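Local coordinates for protein KDGF (Halomonas sp., PDB 5FQ0) that adopts a nickel-binding cupin fold and probably acts in uronate metabolism, converting the unsaturated monouronates released from alginate or pectin to linear ketonised sugars, at residues Y58-A63 against L99-F104. Sequence-based numbering, arbitrary orientation.
Sequences YVVQGA and LVIDLF
A classic beta bulge interrupts the antiparallel pairing of strands 54-61 and 98-105, with Val60 and Gln61 both facing Leu99. Before it, Tyr58 and Ile101 form a regular hydrogen-bonded pair: Ile101 N reaches Tyr58 O at 2.7 Å, and Tyr58 N returns a bond to Ile101 O, both in the carbonyl planes. At the bulge Leu99 O takes Val60 N at 3.0 Å and, weakly, Gln61 N at 3.4 Å, while Leu99 N donates to Gln61 O from above its carbonyl plane. Val60, the extra residue, has a psi of -20°, unlike its extended neighbours. From CB its two methyls part: CG1, anti to the carbonyl carbon (chi1 -48°), meets Ile101 CG1 at 3.6 Å and the edge of the Tyr58 ring, whereas CG2, in the crowded position, rests against Leu99 CB at 3.6 Å. Gln61 runs beside Leu99, pointing the same way, its CB 3.9 Å and NE2 3.8 Å from Leu99 CD1; NE2 also bonds Asp97 O. On the face opposite Tyr58, Ile101, Gln61 and Leu99, Val59 and Val100 pack on Phe64 of strand 64-68 inside the cupin barrel, with the Val100 side chain about 10 Å from the nickel. Tyr58 and Ile101 instead pack against a neighbouring subunit; within the sheet, strand 98-105 lies between 54-61 and 32-39.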
loop_
_atom_site.group_PDB
_atom_site.type_symbol
_atom_site.label_atom_id
_atom_site.label_comp_id
_atom_site.label_asym_id
_atom_site.label_seq_id
_atom_site.Cartn_x
_atom_site.Cartn_y
_atom_site.Cartn_z
ATOM N N TYR B 58 -3.517 -3.358 -3.220
ATOM C CA TYR B 58 -2.532 -3.005 -4.215
ATOM C C TYR B 58 -1.689 -4.249 -4.566
ATOM O O TYR B 58 -1.071 -4.863 -3.666
ATOM C CB TYR B 58 -1.646 -1.898 -3.658
ATOM C CG TYR B 58 -0.626 -1.423 -4.676
ATOM C CD1 TYR B 58 0.625 -2.052 -4.794
ATOM C CD2 TYR B 58 -0.918 -0.371 -5.527
ATOM C CE1 TYR B 58 1.553 -1.624 -5.727
ATOM C CE2 TYR B 58 0.008 0.083 -6.438
ATOM C CZ TYR B 58 1.228 -0.554 -6.539
ATOM O OH TYR B 58 2.125 -0.121 -7.474
ATOM N N VAL B 59 -1.675 -4.627 -5.849
ATOM C CA VAL B 59 -1.043 -5.865 -6.305
ATOM C C VAL B 59 0.443 -5.608 -6.531
ATOM O O VAL B 59 0.869 -4.707 -7.312
ATOM C CB VAL B 59 -1.686 -6.472 -7.587
ATOM C CG1 VAL B 59 -0.941 -7.751 -8.008
ATOM C CG2 VAL B 59 -3.188 -6.728 -7.361
ATOM N N VAL B 60 1.251 -6.399 -5.850
ATOM C CA VAL B 60 2.703 -6.226 -6.044
ATOM C C VAL B 60 3.422 -7.396 -6.731
ATOM O O VAL B 60 4.506 -7.194 -7.260
ATOM C CB VAL B 60 3.453 -5.816 -4.773
ATOM C CG1 VAL B 60 2.773 -4.664 -4.045
ATOM C CG2 VAL B 60 3.700 -6.979 -3.845
ATOM N N GLN B 61 2.831 -8.587 -6.727
ATOM C CA GLN B 61 3.440 -9.775 -7.368
ATOM C C GLN B 61 2.338 -10.765 -7.779
ATOM O O GLN B 61 1.309 -10.871 -7.099
ATOM C CB GLN B 61 4.481 -10.444 -6.431
ATOM C CG GLN B 61 5.309 -11.568 -7.056
ATOM C CD GLN B 61 6.405 -12.058 -6.101
ATOM O OE1 GLN B 61 7.469 -11.448 -6.027
ATOM N NE2 GLN B 61 6.127 -13.126 -5.333
ATOM N N GLY B 62 2.567 -11.484 -8.880
ATOM C CA GLY B 62 1.611 -12.474 -9.392
ATOM C C GLY B 62 0.443 -11.742 -10.038
ATOM O O GLY B 62 0.644 -10.730 -10.699
ATOM N N ALA B 63 -0.773 -12.245 -9.796
ATOM C CA ALA B 63 -1.994 -11.771 -10.435
ATOM C C ALA B 63 -3.184 -12.332 -9.679
ATOM O O ALA B 63 -3.093 -13.412 -9.057
ATOM C CB ALA B 63 -2.041 -12.187 -11.911
ATOM N N LEU B 99 1.148 -11.674 -4.448
ATOM C CA LEU B 99 1.187 -10.789 -3.271
ATOM C C LEU B 99 0.294 -9.585 -3.454
ATOM O O LEU B 99 0.334 -8.938 -4.495
ATOM C CB LEU B 99 2.629 -10.299 -3.009
ATOM C CG LEU B 99 3.707 -11.359 -2.760
ATOM C CD1 LEU B 99 5.092 -10.682 -2.633
ATOM C CD2 LEU B 99 3.378 -12.097 -1.491
ATOM N N VAL B 100 -0.514 -9.286 -2.439
ATOM C CA VAL B 100 -1.330 -8.067 -2.462
ATOM C C VAL B 100 -1.102 -7.342 -1.122
ATOM O O VAL B 100 -1.033 -7.961 -0.054
ATOM C CB VAL B 100 -2.839 -8.365 -2.775
ATOM C CG1 VAL B 100 -3.450 -9.365 -1.771
ATOM C CG2 VAL B 100 -3.681 -7.080 -2.881
ATOM N N ILE B 101 -0.967 -6.029 -1.189
ATOM C CA ILE B 101 -0.909 -5.228 0.030
ATOM C C ILE B 101 -2.343 -4.786 0.295
ATOM O O ILE B 101 -2.905 -3.996 -0.500
ATOM C CB ILE B 101 0.029 -4.002 -0.129
ATOM C CG1 ILE B 101 1.354 -4.394 -0.754
ATOM C CG2 ILE B 101 0.331 -3.404 1.232
ATOM C CD1 ILE B 101 2.069 -5.525 -0.031
ATOM N N ASP B 102 -2.962 -5.330 1.346
ATOM C CA ASP B 102 -4.264 -4.824 1.760
ATOM C C ASP B 102 -4.059 -3.635 2.695
ATOM O O ASP B 102 -3.343 -3.752 3.694
ATOM C CB ASP B 102 -5.081 -5.897 2.475
ATOM C CG ASP B 102 -5.660 -6.906 1.522
ATOM O OD1 ASP B 102 -5.952 -6.539 0.359
ATOM O OD2 ASP B 102 -5.850 -8.045 1.974
ATOM N N LEU B 103 -4.694 -2.510 2.354
ATOM C CA LEU B 103 -4.623 -1.256 3.119
ATOM C C LEU B 103 -6.001 -0.948 3.717
ATOM O O LEU B 103 -7.010 -1.086 3.026
ATOM C CB LEU B 103 -4.186 -0.112 2.187
ATOM C CG LEU B 103 -3.145 -0.629 1.176
ATOM C CD1 LEU B 103 -2.980 0.340 0.037
ATOM C CD2 LEU B 103 -1.808 -0.869 1.880
ATOM N N PHE B 104 -6.036 -0.518 4.974
ATOM C CA PHE B 104 -7.304 -0.328 5.692
ATOM C C PHE B 104 -7.340 0.997 6.442
ATOM O O PHE B 104 -6.306 1.491 6.890
ATOM C CB PHE B 104 -7.562 -1.451 6.722
ATOM C CG PHE B 104 -7.690 -2.839 6.127
ATOM C CD1 PHE B 104 -8.920 -3.309 5.658
ATOM C CD2 PHE B 104 -6.576 -3.683 6.068
ATOM C CE1 PHE B 104 -9.037 -4.597 5.153
ATOM C CE2 PHE B 104 -6.665 -4.957 5.551
ATOM C CZ PHE B 104 -7.904 -5.427 5.086
#